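Local coordinates for protein Cas13d (uncultured Ruminococcus sp, PDB 6IV9) that binds CRISPR RNA as a Cas13d effector and, through its two HEPN domains, governs crRNA maturation and the cleavage of target RNA, at residues A577-L581 / T582-D586; S243-N246 / D247-T251; L608-G612 / K613-G617. The protein carries 2 engineered substitutions. One frame throughout, in Å; residues are numbered along the deposited sequence.

Three local contacts illustrate how a helical protein settles the starts and closing turns of its helices. Interaction 1 starts helix 581-591, interaction 2 runs along the last turns of helix 232-251, and interaction 3 closes the loop that leads into helix 617-627. Interaction 1 sits between the others, its centre 16 Å from each: Thr582 OG1 lies 2.9 Å from Thr251 O of interaction 2, a probable hydrogen bond, while Phe584 CD2 packs 3.8 Å from Leu608 CD1 of interaction 3. Interactions 2 and 3 do not touch. Nearest-atom distances to the bound RNA are about 4 Å for interaction 3, 8 Å for interaction 1 and 20 Å for interaction 2.

Interaction 1: A577-L581 / T582-D586; sequences ASAKL and TMFRD
The phenyl ring of Phe584 meets Leu581 CA at its edge, near the ring plane, whereas Ala579 CB and Lys580 O approach it obliquely. Ala579 CB sits 3.5 Å from Phe584 CE2, and Phe584 CD2 passes 3.3 Å from Lys580 O. With CG beside its own backbone N (chi1 -74°), the ring is carried back over the residues that precede the helix. Beyond the two segments, Arg619, Thr623 and Ile627 of helix 617-627 and Leu606 of helix 599-606 also pack on the ring. Replacing Phe584 by an alanine is likely to remove the ring on which Ala579 CB rests and to open a gap against helix 617-627. Met583 comes up from another direction: extended beyond CG, it brings SD to 3.6 Å from Lys580 N in a weak but nearly straight N-H...S hydrogen bond (168°), with Ala579 CA also close. Backbone bonds then begin the helix, Phe584 N donating to Lys580 O at 3.2 Å and Arg585 N to Leu581 O at 2.9 Å. Lys580 is thus the N-cap, and the Ala579-Phe584 pair, joining the residue before the cap to the fourth of the helix, occupies the positions of a hydrophobic staple at a helix start.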
loop_
_atom_site.group_PDB
_atom_site.type_symbol
_atom_site.label_atom_id
_atom_site.label_comp_id
_atom_site.label_asym_id
_atom_site.label_seq_id
_atom_site.Cartn_x
_atom_site.Cartn_y
_atom_site.Cartn_z
ATOM N N ALA A 577 -18.188 0.510 -14.349
ATOM C CA ALA A 577 -18.069 -0.488 -15.428
ATOM C C ALA A 577 -19.442 -0.749 -16.049
ATOM O O ALA A 577 -20.451 -0.477 -15.405
ATOM C CB ALA A 577 -17.515 -1.768 -14.847
ATOM N N SER A 578 -19.457 -1.205 -17.295
ATOM C CA SER A 578 -20.741 -1.690 -17.838
ATOM C C SER A 578 -20.861 -3.068 -17.200
ATOM O O SER A 578 -20.015 -3.881 -17.469
ATOM C CB SER A 578 -20.667 -1.817 -19.322
ATOM O OG SER A 578 -20.690 -0.543 -19.932
ATOM N N ALA A 579 -21.817 -3.284 -16.305
ATOM C CA ALA A 579 -21.856 -4.611 -15.659
ATOM C C ALA A 579 -22.155 -5.690 -16.701
ATOM O O ALA A 579 -23.076 -5.536 -17.480
ATOM C CB ALA A 579 -22.833 -4.634 -14.528
ATOM N N LYS A 580 -21.359 -6.741 -16.666
ATOM C CA LYS A 580 -21.480 -7.900 -17.564
ATOM C C LYS A 580 -22.174 -9.028 -16.818
ATOM O O LYS A 580 -22.177 -9.013 -15.601
ATOM C CB LYS A 580 -20.075 -8.359 -17.926
ATOM C CG LYS A 580 -19.235 -7.297 -18.600
ATOM C CD LYS A 580 -19.527 -7.220 -20.062
ATOM C CE LYS A 580 -18.432 -6.529 -20.839
ATOM N NZ LYS A 580 -18.570 -5.065 -20.750
ATOM N N LEU A 581 -22.585 -10.053 -17.550
ATOM C CA LEU A 581 -23.285 -11.193 -16.922
ATOM C C LEU A 581 -22.383 -11.826 -15.865
ATOM O O LEU A 581 -22.886 -12.221 -14.844
ATOM C CB LEU A 581 -23.643 -12.230 -17.982
ATOM C CG LEU A 581 -24.206 -13.524 -17.408
ATOM C CD1 LEU A 581 -25.409 -13.247 -16.538
ATOM C CD2 LEU A 581 -24.570 -14.493 -18.508
ATOM N N THR A 582 -21.081 -11.870 -16.110
ATOM C CA THR A 582 -20.157 -12.512 -15.152
ATOM C C THR A 582 -20.229 -11.779 -13.814
ATOM O O THR A 582 -20.185 -12.420 -12.800
ATOM C CB THR A 582 -18.720 -12.481 -15.671
ATOM O OG1 THR A 582 -18.644 -13.361 -16.781
ATOM C CG2 THR A 582 -17.726 -12.934 -14.631
ATOM N N MET A 583 -20.289 -10.463 -13.855
ATOM C CA MET A 583 -20.356 -9.662 -12.617
ATOM C C MET A 583 -21.666 -9.932 -11.875
ATOM O O MET A 583 -21.640 -10.022 -10.671
ATOM C CB MET A 583 -20.215 -8.184 -12.954
ATOM C CG MET A 583 -18.860 -7.887 -13.529
ATOM S SD MET A 583 -18.764 -6.248 -14.173
ATOM C CE MET A 583 -17.090 -6.305 -14.800
ATOM N N PHE A 584 -22.765 -10.043 -12.607
ATOM C CA PHE A 584 -24.072 -10.327 -11.968
ATOM C C PHE A 584 -24.013 -11.701 -11.316
ATOM O O PHE A 584 -24.512 -11.867 -10.239
ATOM C CB PHE A 584 -25.215 -10.171 -12.966
ATOM C CG PHE A 584 -25.510 -8.735 -13.289
ATOM C CD1 PHE A 584 -26.006 -7.886 -12.325
ATOM C CD2 PHE A 584 -25.245 -8.222 -14.538
ATOM C CE1 PHE A 584 -26.246 -6.560 -12.612
ATOM C CE2 PHE A 584 -25.498 -6.897 -14.825
ATOM C CZ PHE A 584 -26.000 -6.068 -13.863
ATOM N N ARG A 585 -23.397 -12.659 -11.989
ATOM C CA ARG A 585 -23.271 -13.992 -11.367
ATOM C C ARG A 585 -22.417 -13.867 -10.101
ATOM O O ARG A 585 -22.775 -14.462 -9.118
ATOM C CB ARG A 585 -22.666 -15.008 -12.333
ATOM C CG ARG A 585 -22.311 -16.317 -11.656
ATOM C CD ARG A 585 -21.762 -17.374 -12.580
ATOM N NE ARG A 585 -22.761 -17.900 -13.488
ATOM C CZ ARG A 585 -23.602 -18.872 -13.197
ATOM N NH1 ARG A 585 -23.549 -19.475 -12.029
ATOM N NH2 ARG A 585 -24.506 -19.236 -14.074
ATOM N N ASP A 586 -21.340 -13.087 -10.155
ATOM C CA ASP A 586 -20.468 -12.918 -8.971
ATOM C C ASP A 586 -21.294 -12.303 -7.837
ATOM O O ASP A 586 -21.212 -12.793 -6.746
ATOM C CB ASP A 586 -19.261 -12.035 -9.294
ATOM C CG ASP A 586 -18.182 -12.705 -10.120
ATOM O OD1 ASP A 586 -18.165 -13.931 -10.170
ATOM O OD2 ASP A 586 -17.388 -11.991 -10.703
#

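Interaction 2: S243-N246 / D247-T251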
loop_
_atom_site.group_PDB
_atom_site.type_symbol
_atom_site.label_atom_id
_atom_site.label_comp_id
_atom_site.label_asym_id
_atom_site.label_seq_id
_atom_site.Cartn_x
_atom_site.Cartn_y
_atom_site.Cartn_z
ATOM N N SER A 243 -2.994 -18.446 -24.859
ATOM C CA SER A 243 -4.247 -19.177 -24.590
ATOM C C SER A 243 -4.850 -18.709 -23.261
ATOM O O SER A 243 -6.048 -18.507 -23.196
ATOM C CB SER A 243 -3.972 -20.646 -24.658
ATOM O OG SER A 243 -4.983 -21.376 -24.013
ATOM N N LYS A 244 -4.011 -18.526 -22.242
ATOM C CA LYS A 244 -4.466 -18.015 -20.925
ATOM C C LYS A 244 -4.968 -16.576 -21.083
ATOM O O LYS A 244 -5.910 -16.223 -20.429
ATOM C CB LYS A 244 -3.358 -18.166 -19.885
ATOM C CG LYS A 244 -3.156 -19.584 -19.387
ATOM C CD LYS A 244 -4.231 -19.987 -18.430
ATOM C CE LYS A 244 -3.956 -21.271 -17.683
ATOM N NZ LYS A 244 -4.015 -21.079 -16.214
ATOM N N PHE A 245 -4.322 -15.793 -21.935
ATOM C CA PHE A 245 -4.702 -14.377 -22.162
ATOM C C PHE A 245 -6.123 -14.322 -22.727
ATOM O O PHE A 245 -6.929 -13.557 -22.266
ATOM C CB PHE A 245 -3.698 -13.756 -23.131
ATOM C CG PHE A 245 -3.950 -12.337 -23.572
ATOM C CD1 PHE A 245 -3.707 -11.272 -22.731
ATOM C CD2 PHE A 245 -4.357 -12.063 -24.862
ATOM C CE1 PHE A 245 -3.910 -9.973 -23.152
ATOM C CE2 PHE A 245 -4.563 -10.764 -25.283
ATOM C CZ PHE A 245 -4.330 -9.722 -24.429
ATOM N N ASN A 246 -6.406 -15.164 -23.712
ATOM C CA ASN A 246 -7.771 -15.231 -24.287
ATOM C C ASN A 246 -8.748 -15.704 -23.212
ATOM O O ASN A 246 -9.832 -15.209 -23.181
ATOM C CB ASN A 246 -7.819 -16.067 -25.556
ATOM C CG ASN A 246 -7.155 -15.372 -26.713
ATOM O OD1 ASN A 246 -7.394 -14.207 -26.939
ATOM N ND2 ASN A 246 -6.306 -16.071 -27.424
ATOM N N ASP A 247 -8.331 -16.625 -22.354
ATOM C CA ASP A 247 -9.213 -17.119 -21.271
ATOM C C ASP A 247 -9.589 -15.942 -20.370
ATOM O O ASP A 247 -10.740 -15.807 -20.041
ATOM C CB ASP A 247 -8.503 -18.188 -20.445
ATOM C CG ASP A 247 -8.399 -19.545 -21.110
ATOM O OD1 ASP A 247 -9.181 -19.805 -22.008
ATOM O OD2 ASP A 247 -7.531 -20.326 -20.717
ATOM N N LEU A 248 -8.619 -15.108 -20.019
ATOM C CA LEU A 248 -8.881 -13.930 -19.163
ATOM C C LEU A 248 -9.820 -12.954 -19.874
ATOM O O LEU A 248 -10.685 -12.423 -19.244
ATOM C CB LEU A 248 -7.548 -13.260 -18.835
ATOM C CG LEU A 248 -7.636 -12.081 -17.876
ATOM C CD1 LEU A 248 -8.304 -12.483 -16.583
ATOM C CD2 LEU A 248 -6.262 -11.528 -17.592
ATOM N N LEU A 249 -9.632 -12.742 -21.166
ATOM C CA LEU A 249 -10.518 -11.814 -21.912
ATOM C C LEU A 249 -11.959 -12.344 -21.909
ATOM O O LEU A 249 -12.861 -11.547 -21.823
ATOM C CB LEU A 249 -9.994 -11.641 -23.338
ATOM C CG LEU A 249 -8.648 -10.936 -23.463
ATOM C CD1 LEU A 249 -8.086 -11.069 -24.856
ATOM C CD2 LEU A 249 -8.739 -9.486 -23.055
ATOM N N LYS A 250 -12.119 -13.655 -22.038
ATOM C CA LYS A 250 -13.448 -14.315 -22.093
ATOM C C LYS A 250 -14.210 -14.158 -20.768
ATOM O O LYS A 250 -15.421 -14.158 -20.793
ATOM C CB LYS A 250 -13.302 -15.737 -22.639
ATOM C CG LYS A 250 -12.805 -15.795 -24.075
ATOM C CD LYS A 250 -12.819 -17.156 -24.738
ATOM C CE LYS A 250 -11.780 -18.104 -24.197
ATOM N NZ LYS A 250 -11.332 -19.107 -25.188
ATOM N N THR A 251 -13.506 -14.050 -19.649
ATOM C CA THR A 251 -14.204 -13.945 -18.345
ATOM C C THR A 251 -15.010 -12.658 -18.235
ATOM O O THR A 251 -15.949 -12.678 -17.483
ATOM C CB THR A 251 -13.263 -14.084 -17.147
ATOM O OG1 THR A 251 -12.487 -12.900 -17.027
ATOM C CG2 THR A 251 -12.383 -15.305 -17.216
HETATM O O HOH W 1 -8.130 -19.864 -24.626
#
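Ser243 O is held twice, by Asp247 N at 3.1 Å and by a water that donates to it at 2.9 Å. The same water donates its other hydrogen to Asp247 OD1, at 2.8 Å, and accepts a weak bond from Lys250 NZ. Bent at chi3 (-71°), the Lys250 chain turns back past Asn246 O, bringing its ammonium to this water and into a long salt bridge, 3.9 Å from Lys250 NZ to Asp247 OD1. On another side of the helix the contact is apolar. Leu249 lays CG over one face of the Phe245 ring, and Leu249 CD1 comes within 3.6 Å of Phe245 CE2. Phe222 adds an edge-to-face stack to that ring, and Val277 and Leu281 of helix 267-291 also pack on it. The backbone keeps the regular i to i+4 bonding beneath both, Leu249 N to Phe245 O at 3.0 Å for example. Farther along, Leu248 O accepts from both Thr251 N and Thr251 OG1, the hydroxyl at 2.9 Å. The chemistry is that of an amphipathic helix: its apolar side packs into the protein, while the long, partly water-mediated pairing of Asp247 and Lys250 probably contributes only modest electrostatic attraction.

Interaction 3: L608-G612 / K613-G617; sequences LKEKG and KGIHG
Polar contact across the loop rests on His616 and Glu610: NE2 of the His616 imidazole donates to the backbone O of Glu610, 3.0 Å away. The carbonyl oxygen lies at the edge of the ring and in its plane, yet the N-H points well off it (124°), and the bond is weak. The ring has CG beside its own backbone N (chi1 -66°), which swings it back toward the earlier part of the loop. Van der Waals contact is carried by Ile615. Its CG1 lies 3.7 Å above the imidazole plane of the next residue, His616, over the centre of one face. Ile615 CD1 continues across to the other segment, 3.6 Å from Glu610 OE1 and 4.0 Å from Glu610 CG. CG1 takes the crowded position between backbone N and carbonyl carbon (chi1 68°), which directs CD1 toward Glu610. All this belongs to the connection between helices 599-606 and 617-627, with His616 as the N-cap of the second; His616 also packs on a phosphate of the bound RNA, so the residue that caps the helix borders the nucleic acid. Backbone shape is the third element. Gly612 is almost fully extended, and a CB on it would stand only 3.2 Å from Ile615 CD1 and would clash with Lys613 N. Gly614 turns the chain with positive phi, a conformation that glycine adopts readily. Outside the segments, Lys607 touches both Ile615 and His616.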
loop_
_atom_site.group_PDB
_atom_site.type_symbol
_atom_site.label_atom_id
_atom_site.label_comp_id
_atom_site.label_asym_id
_atom_site.label_seq_id
_atom_site.Cartn_x
_atom_site.Cartn_y
_atom_site.Cartn_z
ATOM N N LEU A 608 -31.787 -8.936 -18.030
ATOM C CA LEU A 608 -30.595 -8.327 -18.655
ATOM C C LEU A 608 -30.786 -8.071 -20.152
ATOM O O LEU A 608 -30.267 -7.074 -20.629
ATOM C CB LEU A 608 -29.399 -9.242 -18.398
ATOM C CG LEU A 608 -28.959 -9.342 -16.942
ATOM C CD1 LEU A 608 -27.615 -10.025 -16.835
ATOM C CD2 LEU A 608 -28.933 -7.974 -16.301
ATOM N N LYS A 609 -31.482 -8.955 -20.851
ATOM C CA LYS A 609 -31.578 -8.816 -22.323
ATOM C C LYS A 609 -32.907 -8.195 -22.734
ATOM O O LYS A 609 -33.176 -8.140 -23.934
ATOM C CB LYS A 609 -31.354 -10.185 -22.959
ATOM C CG LYS A 609 -29.883 -10.535 -23.111
ATOM C CD LYS A 609 -29.584 -11.995 -23.121
ATOM C CE LYS A 609 -28.185 -12.279 -23.613
ATOM N NZ LYS A 609 -27.892 -13.728 -23.622
ATOM N N GLU A 610 -33.677 -7.749 -21.751
ATOM C CA GLU A 610 -35.029 -7.195 -21.981
ATOM C C GLU A 610 -34.939 -5.676 -22.022
ATOM O O GLU A 610 -34.213 -5.107 -21.226
ATOM C CB GLU A 610 -35.978 -7.698 -20.901
ATOM C CG GLU A 610 -37.427 -7.690 -21.314
ATOM C CD GLU A 610 -38.431 -8.029 -20.229
ATOM O OE1 GLU A 610 -39.402 -7.271 -20.085
ATOM O OE2 GLU A 610 -38.254 -9.055 -19.552
ATOM N N LYS A 611 -35.666 -5.078 -22.956
ATOM C CA LYS A 611 -35.695 -3.612 -23.123
ATOM C C LYS A 611 -37.051 -3.132 -22.624
ATOM O O LYS A 611 -38.028 -3.835 -22.817
ATOM C CB LYS A 611 -35.491 -3.244 -24.589
ATOM C CG LYS A 611 -34.086 -3.475 -25.117
ATOM C CD LYS A 611 -34.001 -3.358 -26.621
ATOM C CE LYS A 611 -32.642 -3.707 -27.189
ATOM N NZ LYS A 611 -32.537 -3.337 -28.622
ATOM N N GLY A 612 -37.065 -2.010 -21.924
ATOM C CA GLY A 612 -38.319 -1.488 -21.373
ATOM C C GLY A 612 -38.051 -0.366 -20.405
ATOM O O GLY A 612 -36.885 -0.141 -20.073
ATOM N N LYS A 613 -39.120 0.258 -19.925
ATOM C CA LYS A 613 -39.037 1.407 -18.997
ATOM C C LYS A 613 -39.336 0.917 -17.586
ATOM O O LYS A 613 -40.319 0.208 -17.418
ATOM C CB LYS A 613 -40.093 2.439 -19.394
ATOM C CG LYS A 613 -39.916 3.825 -18.795
ATOM C CD LYS A 613 -39.736 4.907 -19.830
ATOM C CE LYS A 613 -40.337 4.570 -21.181
ATOM N NZ LYS A 613 -39.774 5.412 -22.266
ATOM N N GLY A 614 -38.452 1.232 -16.642
ATOM C CA GLY A 614 -38.614 0.878 -15.222
ATOM C C GLY A 614 -38.698 -0.609 -14.970
ATOM O O GLY A 614 -39.391 -0.993 -14.058
ATOM N N ILE A 615 -38.029 -1.426 -15.768
ATOM C CA ILE A 615 -38.101 -2.887 -15.507
ATOM C C ILE A 615 -36.774 -3.374 -14.915
ATOM O O ILE A 615 -36.696 -4.535 -14.593
ATOM C CB ILE A 615 -38.427 -3.617 -16.816
ATOM C CG1 ILE A 615 -37.268 -3.518 -17.802
ATOM C CG2 ILE A 615 -39.714 -3.083 -17.417
ATOM C CD1 ILE A 615 -37.293 -4.572 -18.865
ATOM N N HIS A 616 -35.789 -2.497 -14.763
ATOM C CA HIS A 616 -34.435 -2.933 -14.322
ATOM C C HIS A 616 -34.129 -2.543 -12.871
ATOM O O HIS A 616 -32.966 -2.360 -12.557
ATOM C CB HIS A 616 -33.370 -2.427 -15.293
ATOM C CG HIS A 616 -33.469 -3.026 -16.649
ATOM N ND1 HIS A 616 -33.368 -4.369 -16.870
ATOM C CD2 HIS A 616 -33.670 -2.465 -17.852
ATOM C CE1 HIS A 616 -33.497 -4.612 -18.147
ATOM N NE2 HIS A 616 -33.685 -3.464 -18.765
ATOM N N GLY A 617 -35.136 -2.442 -12.023
ATOM C CA GLY A 617 -34.833 -1.990 -10.658
ATOM C C GLY A 617 -33.894 -2.921 -9.922
ATOM O O GLY A 617 -32.946 -2.436 -9.348
#